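Local coordinates for xylose isomerase domain protein TIM barrel (Planctomyces limnophilus, PDB 3TVA), which binds a magnesium ion in a xylose isomerase-like TIM barrel and probably acts as an isomerase, at residues 17-22 with 38-43; 46-51 with 105-110; 188-193 with 213-218. One frame throughout, in Å; residues are numbered along the deposited sequence.

Interaction 1: 17-22 with 38-43; sequences TSVDAG and VQVHAP
Strands 13-18 and 37-41 run parallel here, and Thr17 and His41 contribute most to the contact. Thr17 N gives a nearly straight bond to Gln39 O; His41 N returns one of 2.8 Å to Thr17 O. With chi1 at 61°, Thr17 OG1 sits in the crowded position between the backbone N and carbonyl carbon and donates to Gln39 O from above the carbonyl plane; two donors thus grip that oxygen. The same torsion leaves Thr17 CG2 beside its own N, where it meets Val38 CG1 at 3.7 Å. His41 turns CG anti to its backbone N (chi1 -166°), so that one face of its ring lies against Ala21 and Gly22. Gly22 CA lies 3.6 Å from the ring centroid, a CH-pi contact over the face; a CB there would clash with His41 CG. The 2.9 Å bond from His41 ND1 to Ala42 O, in the ring plane, helps set the ring's rotation. A water joins Asp20 N, Ala21 O and His41 O. Gln39 leads away, and its OE1 bonds NE2 of His211, a magnesium ligand, from the second shell. Strand 13-18, helix 27-32 and strand 37-41 form a beta-alpha-beta unit of the TIM barrel, joined here at its C-terminal strand ends.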
# COMPACT_ATOMS: atom_id res chain seq x y z
N THR A 17 5.42 8.47 0.66
CA THR A 17 5.85 9.57 1.51
C THR A 17 5.01 9.67 2.78
O THR A 17 3.96 9.03 2.90
CB THR A 17 5.75 10.93 0.79
OG1 THR A 17 4.38 11.18 0.42
CG2 THR A 17 6.63 10.93 -0.45
N SER A 18 5.52 10.44 3.74
CA SER A 18 4.81 10.72 4.98
C SER A 18 4.84 12.22 5.22
O SER A 18 5.85 12.86 4.94
CB SER A 18 5.49 10.04 6.18
OG SER A 18 5.19 8.66 6.25
N VAL A 19 3.73 12.81 5.66
CA VAL A 19 3.77 14.17 6.22
C VAL A 19 4.39 14.19 7.63
O VAL A 19 5.36 14.91 7.90
CB VAL A 19 2.36 14.78 6.31
CG1 VAL A 19 2.42 16.19 6.92
CG2 VAL A 19 1.71 14.79 4.94
N ASP A 20 3.80 13.41 8.53
CA ASP A 20 4.38 13.13 9.84
C ASP A 20 4.34 11.62 10.16
O ASP A 20 5.38 10.96 10.23
CB ASP A 20 3.72 13.97 10.95
CG ASP A 20 2.20 14.06 10.81
OD1 ASP A 20 1.63 15.13 11.13
OD2 ASP A 20 1.57 13.07 10.39
N ALA A 21 3.13 11.08 10.32
CA ALA A 21 2.94 9.67 10.67
C ALA A 21 3.40 8.76 9.54
O ALA A 21 3.41 9.16 8.39
CB ALA A 21 1.48 9.40 11.01
N GLY A 22 3.76 7.52 9.88
CA GLY A 22 4.15 6.55 8.88
C GLY A 22 5.65 6.47 8.60
O GLY A 22 6.44 7.24 9.16
N VAL A 38 3.21 10.63 -5.85
CA VAL A 38 3.49 9.99 -4.57
C VAL A 38 2.23 9.31 -4.04
O VAL A 38 1.11 9.67 -4.40
CB VAL A 38 3.96 11.00 -3.49
CG1 VAL A 38 5.31 11.63 -3.84
CG2 VAL A 38 2.90 12.08 -3.24
N GLN A 39 2.44 8.33 -3.17
CA GLN A 39 1.41 7.89 -2.25
C GLN A 39 1.80 8.47 -0.91
O GLN A 39 2.98 8.67 -0.64
CB GLN A 39 1.34 6.37 -2.16
CG GLN A 39 0.85 5.71 -3.43
CD GLN A 39 0.62 4.23 -3.23
OE1 GLN A 39 0.58 3.76 -2.10
NE2 GLN A 39 0.46 3.49 -4.33
N VAL A 40 0.82 8.78 -0.08
CA VAL A 40 1.10 9.47 1.16
C VAL A 40 0.48 8.74 2.34
O VAL A 40 -0.71 8.41 2.32
CB VAL A 40 0.51 10.90 1.13
CG1 VAL A 40 0.91 11.66 2.37
CG2 VAL A 40 0.98 11.63 -0.11
N HIS A 41 1.27 8.51 3.38
CA HIS A 41 0.69 8.05 4.62
C HIS A 41 -0.12 9.20 5.23
O HIS A 41 0.36 10.33 5.31
CB HIS A 41 1.76 7.56 5.59
CG HIS A 41 1.21 6.78 6.74
ND1 HIS A 41 0.45 7.36 7.74
CD2 HIS A 41 1.28 5.46 7.03
CE1 HIS A 41 0.10 6.43 8.61
NE2 HIS A 41 0.59 5.27 8.21
N ALA A 42 -1.36 8.93 5.64
CA ALA A 42 -2.21 9.99 6.20
C ALA A 42 -1.56 10.60 7.44
O ALA A 42 -0.94 9.90 8.23
CB ALA A 42 -3.60 9.46 6.54
N PRO A 43 -1.71 11.91 7.60
CA PRO A 43 -1.13 12.61 8.75
C PRO A 43 -1.80 12.19 10.05
O PRO A 43 -2.86 11.54 10.02
CB PRO A 43 -1.41 14.08 8.45
CG PRO A 43 -2.60 14.07 7.55
CD PRO A 43 -2.47 12.81 6.72
O HOH W 1 1.92 11.22 7.40

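Interaction 2: 46-51 with 105-110; sequences HTRTRE and KEISDF
Charge, van der Waals packing and backbone contact all pass through the bent side chain of Arg48. The salt bridge is long: NH1 of Arg48 approaches Glu106 OE2 at 3.4 Å as a weak hydrogen bond, OE2 lying at the guanidinium edge with the carboxylate plane turned 55° from it. Glu103 is a second acidic partner of NH1, while NH2 bonds the carbonyl of Pro43, so the cationic end is held from several directions. Packing comes from Ile107, whose CG1 lies over one guanidinium face, 3.7 Å from Arg48 NE, off centre toward the rim. The turn at chi3 (-104°) lays the guanidinium there. Nearer the backbone, Arg48 CG packs on Phe110 CD2 at 4.0 Å, and the Phe110 ring presents its edge to Arg48 O, with CD2 3.5 Å from that oxygen. An alanine here removes the guanidinium and its links to Glu106, Glu103 and Pro43, and would probably loosen the turn against helix 97-114. Thr49 occupies the N-cap position of helix 50-62, and the segment leading into that helix rests on helix 97-114, whose Phe110 also touches Ala53 of helix 50-62 and, with Ile107, Ile70 of strand 66-71.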
# COMPACT_ATOMS: atom_id res chain seq x y z
N HIS A 46 -4.43 15.24 14.57
CA HIS A 46 -4.45 16.68 14.81
C HIS A 46 -4.05 17.50 13.58
O HIS A 46 -4.32 18.69 13.51
CB HIS A 46 -3.59 17.05 16.02
CG HIS A 46 -2.27 16.35 16.07
ND1 HIS A 46 -2.14 15.00 16.34
CD2 HIS A 46 -1.01 16.82 15.90
CE1 HIS A 46 -0.87 14.67 16.32
NE2 HIS A 46 -0.16 15.75 16.05
N THR A 47 -3.37 16.85 12.64
CA THR A 47 -2.97 17.48 11.37
C THR A 47 -3.89 17.17 10.18
O THR A 47 -3.50 17.29 9.03
CB THR A 47 -1.46 17.36 11.07
OG1 THR A 47 -1.03 16.01 11.26
CG2 THR A 47 -0.67 18.27 12.05
N ARG A 48 -5.03 16.57 10.49
CA ARG A 48 -5.96 16.04 9.51
C ARG A 48 -7.14 16.93 9.07
O ARG A 48 -8.06 16.43 8.41
CB ARG A 48 -6.50 14.70 10.00
CG ARG A 48 -6.46 13.59 9.00
CD ARG A 48 -6.99 12.33 9.68
NE ARG A 48 -5.90 11.43 10.03
CZ ARG A 48 -5.98 10.47 10.95
NH1 ARG A 48 -7.09 10.31 11.65
NH2 ARG A 48 -4.93 9.69 11.16
N THR A 49 -7.20 18.19 9.49
CA THR A 49 -8.37 18.99 9.18
C THR A 49 -8.43 19.45 7.72
O THR A 49 -7.48 19.27 6.97
CB THR A 49 -8.41 20.27 10.05
OG1 THR A 49 -7.35 21.15 9.66
CG2 THR A 49 -8.26 19.91 11.53
N ARG A 50 -9.53 20.10 7.36
CA ARG A 50 -9.68 20.63 6.02
C ARG A 50 -8.61 21.68 5.70
O ARG A 50 -8.11 21.74 4.58
CB ARG A 50 -11.07 21.24 5.86
CG ARG A 50 -11.39 21.63 4.43
CD ARG A 50 -12.74 22.35 4.34
NE ARG A 50 -13.15 22.54 2.96
CZ ARG A 50 -13.83 23.60 2.52
NH1 ARG A 50 -14.18 24.57 3.36
NH2 ARG A 50 -14.16 23.69 1.24
N GLU A 51 -8.27 22.49 6.69
CA GLU A 51 -7.28 23.55 6.51
C GLU A 51 -5.89 22.94 6.25
O GLU A 51 -5.14 23.46 5.43
CB GLU A 51 -7.26 24.50 7.71
CG GLU A 51 -8.56 25.28 7.90
CD GLU A 51 -9.76 24.42 8.37
OE1 GLU A 51 -10.89 24.68 7.89
OE2 GLU A 51 -9.58 23.49 9.20
N LYS A 105 -12.53 6.71 7.94
CA LYS A 105 -13.49 7.68 7.40
C LYS A 105 -12.98 9.13 7.44
O LYS A 105 -13.22 9.87 6.51
CB LYS A 105 -14.86 7.55 8.06
CG LYS A 105 -15.54 6.21 7.74
CD LYS A 105 -16.89 6.12 8.44
CE LYS A 105 -17.46 4.71 8.32
NZ LYS A 105 -18.74 4.60 9.05
N GLU A 106 -12.29 9.52 8.50
CA GLU A 106 -11.64 10.84 8.53
C GLU A 106 -10.54 10.94 7.48
O GLU A 106 -10.33 11.99 6.90
CB GLU A 106 -10.99 11.12 9.88
CG GLU A 106 -11.92 11.27 11.04
CD GLU A 106 -11.14 11.29 12.35
OE1 GLU A 106 -11.64 10.71 13.35
OE2 GLU A 106 -10.01 11.86 12.36
N ILE A 107 -9.82 9.84 7.26
CA ILE A 107 -8.78 9.83 6.25
C ILE A 107 -9.40 9.96 4.86
O ILE A 107 -8.88 10.68 4.00
CB ILE A 107 -7.86 8.59 6.40
CG1 ILE A 107 -6.95 8.79 7.63
CG2 ILE A 107 -7.02 8.36 5.15
CD1 ILE A 107 -6.39 7.48 8.18
N SER A 108 -10.54 9.31 4.65
CA SER A 108 -11.34 9.49 3.43
C SER A 108 -11.77 10.95 3.24
O SER A 108 -11.65 11.49 2.14
CB SER A 108 -12.56 8.56 3.44
OG SER A 108 -13.40 8.79 2.32
N ASP A 109 -12.26 11.59 4.31
CA ASP A 109 -12.58 13.02 4.27
C ASP A 109 -11.35 13.87 3.88
O ASP A 109 -11.43 14.74 3.02
CB ASP A 109 -13.14 13.51 5.63
CG ASP A 109 -14.45 12.84 6.00
OD1 ASP A 109 -15.12 12.26 5.11
OD2 ASP A 109 -14.83 12.89 7.19
N PHE A 110 -10.22 13.60 4.52
CA PHE A 110 -8.98 14.31 4.22
C PHE A 110 -8.55 14.13 2.75
O PHE A 110 -8.18 15.10 2.07
CB PHE A 110 -7.87 13.82 5.16
CG PHE A 110 -6.53 14.46 4.93
CD1 PHE A 110 -5.58 13.85 4.12
CD2 PHE A 110 -6.20 15.66 5.55
CE1 PHE A 110 -4.33 14.42 3.91
CE2 PHE A 110 -4.94 16.25 5.34
CZ PHE A 110 -4.01 15.63 4.52

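Interaction 3: 188-193 with 213-218; sequences MILYGT and KDALWA
Ile189, near the end of the short helix 185-190, fills the angle between that helix and the end of strand 207-216. From CB the chain branches: CG2, anti to the backbone N, pushes against the strand's outgoing backbone, 3.4 Å from Trp217 N and close to Leu216 C. The same methyl stands over the indole of Trp217, 3.9 Å from the centroid of its five-membered ring and 17° off the normal, a CH-pi contact. CG1, anti to the carbonyl carbon (chi1 -64°), covers the benzene half of the same face, 3.7 Å from Trp217 CZ2. The chain then runs on extended, and its tip CD1 ends between Ala215 O, at 3.9 Å, and Trp217 NE1. At the edge of the indole, Gly192 CA lies 3.7 Å from Trp217 CZ3. Gly192 has positive phi and is the C' residue of a Schellman motif, with Thr193 N bonded to Met188 O and a weaker bond from Gly192 N to Ile189 O. A water takes the N-H of Ala218 and donates to Ile189 O at 2.5 Å. Leu190 CD2 packs on Ala215 CB at 3.7 Å, while Lys213 NZ bonds Asp184, a magnesium ligand, and its side chain touches Glu259, another. Through Lys213 the strand end of this contact borders the magnesium site at the C-terminal end of the TIM barrel.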
# COMPACT_ATOMS: atom_id res chain seq x y z
N MSE A 188 4.30 -10.49 0.48
CA MSE A 188 4.04 -11.92 0.50
C MSE A 188 5.28 -12.74 0.77
O MSE A 188 5.19 -13.86 1.28
CB MSE A 188 3.39 -12.35 -0.80
CG MSE A 188 2.00 -11.78 -0.95
SE MSE A 188 1.21 -12.72 -2.43
CE MSE A 188 0.91 -14.46 -1.59
N ILE A 189 6.44 -12.19 0.42
CA ILE A 189 7.70 -12.82 0.79
C ILE A 189 7.99 -12.62 2.27
O ILE A 189 8.47 -13.53 2.95
CB ILE A 189 8.84 -12.30 -0.09
CG1 ILE A 189 8.59 -12.71 -1.54
CG2 ILE A 189 10.17 -12.83 0.41
CD1 ILE A 189 9.66 -12.28 -2.51
N LEU A 190 7.69 -11.42 2.77
CA LEU A 190 7.93 -11.11 4.17
C LEU A 190 7.07 -12.01 5.08
O LEU A 190 7.59 -12.61 6.03
CB LEU A 190 7.67 -9.62 4.44
CG LEU A 190 8.68 -8.67 3.81
CD1 LEU A 190 8.21 -7.22 3.91
CD2 LEU A 190 10.07 -8.82 4.46
N TYR A 191 5.79 -12.15 4.75
CA TYR A 191 4.92 -13.07 5.47
C TYR A 191 5.20 -14.54 5.18
O TYR A 191 4.76 -15.42 5.92
CB TYR A 191 3.45 -12.78 5.17
CG TYR A 191 2.94 -11.51 5.79
CD1 TYR A 191 2.68 -11.43 7.15
CD2 TYR A 191 2.72 -10.38 5.02
CE1 TYR A 191 2.22 -10.25 7.72
CE2 TYR A 191 2.27 -9.20 5.57
CZ TYR A 191 2.01 -9.14 6.92
OH TYR A 191 1.56 -7.96 7.45
N GLY A 192 5.93 -14.82 4.11
CA GLY A 192 6.27 -16.19 3.74
C GLY A 192 5.10 -17.01 3.21
O GLY A 192 5.09 -18.23 3.28
N THR A 193 4.09 -16.32 2.70
CA THR A 193 2.86 -16.98 2.28
C THR A 193 2.87 -17.71 0.92
O THR A 193 2.46 -18.88 0.85
CB THR A 193 1.72 -15.99 2.31
OG1 THR A 193 2.09 -14.84 1.57
CG2 THR A 193 1.48 -15.58 3.74
N LYS A 213 8.76 -2.89 -4.06
CA LYS A 213 9.54 -3.15 -2.86
C LYS A 213 10.09 -4.56 -3.02
O LYS A 213 9.51 -5.37 -3.74
CB LYS A 213 8.65 -3.03 -1.62
CG LYS A 213 9.46 -2.99 -0.33
CD LYS A 213 8.75 -3.67 0.83
CE LYS A 213 7.59 -2.88 1.32
NZ LYS A 213 6.58 -3.74 2.02
N ASP A 214 11.20 -4.87 -2.36
CA ASP A 214 11.83 -6.18 -2.54
C ASP A 214 12.14 -6.82 -1.18
O ASP A 214 12.29 -6.12 -0.17
CB ASP A 214 13.11 -6.05 -3.37
CG ASP A 214 13.44 -7.30 -4.19
OD1 ASP A 214 12.87 -8.39 -3.93
OD2 ASP A 214 14.29 -7.20 -5.10
N ALA A 215 12.25 -8.15 -1.15
CA ALA A 215 12.54 -8.85 0.09
C ALA A 215 13.16 -10.21 -0.16
O ALA A 215 13.03 -10.77 -1.25
CB ALA A 215 11.26 -9.00 0.93
N LEU A 216 13.82 -10.75 0.86
CA LEU A 216 14.37 -12.10 0.82
C LEU A 216 13.47 -13.02 1.64
O LEU A 216 12.99 -12.63 2.70
CB LEU A 216 15.78 -12.11 1.43
CG LEU A 216 16.86 -11.29 0.71
CD1 LEU A 216 18.16 -11.22 1.55
CD2 LEU A 216 17.14 -11.88 -0.69
N TRP A 217 13.23 -14.23 1.14
CA TRP A 217 12.47 -15.22 1.91
C TRP A 217 13.16 -15.54 3.23
O TRP A 217 14.39 -15.53 3.32
CB TRP A 217 12.35 -16.53 1.13
CG TRP A 217 11.50 -16.43 -0.09
CD1 TRP A 217 11.93 -16.25 -1.38
CD2 TRP A 217 10.07 -16.50 -0.15
NE1 TRP A 217 10.85 -16.20 -2.23
CE2 TRP A 217 9.70 -16.35 -1.50
CE3 TRP A 217 9.07 -16.67 0.81
CZ2 TRP A 217 8.38 -16.37 -1.92
CZ3 TRP A 217 7.75 -16.68 0.40
CH2 TRP A 217 7.42 -16.53 -0.96
N ALA A 218 12.37 -15.85 4.25
CA ALA A 218 12.92 -16.48 5.45
C ALA A 218 13.39 -17.89 5.09
O ALA A 218 12.99 -18.42 4.05
CB ALA A 218 11.86 -16.53 6.55
O HOH W 2 9.46 -15.43 4.29

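All three contacts are partly buried, but their centres lie progressively farther from the centre of the chain: about 11 Å for interaction 1, about 15 Å for interaction 3 and about 19 Å for interaction 2. Interactions 1 and 3 reach the same barrel sheet, and each has a residue beside the magnesium site, Gln39 in the first and Lys213 in the third. Interaction 2 lies away from the metal but touches interaction 1: Asp20 OD1 lies 2.8 Å from Thr47 OG1, a probable hydrogen bond, and Ala42 packs on Ile107. Chemistry follows place: backbone hydrogen bonds between the strands, a weak salt bridge and guanidinium packing farther out, apolar contacts and one water where helix meets strand in interaction 3.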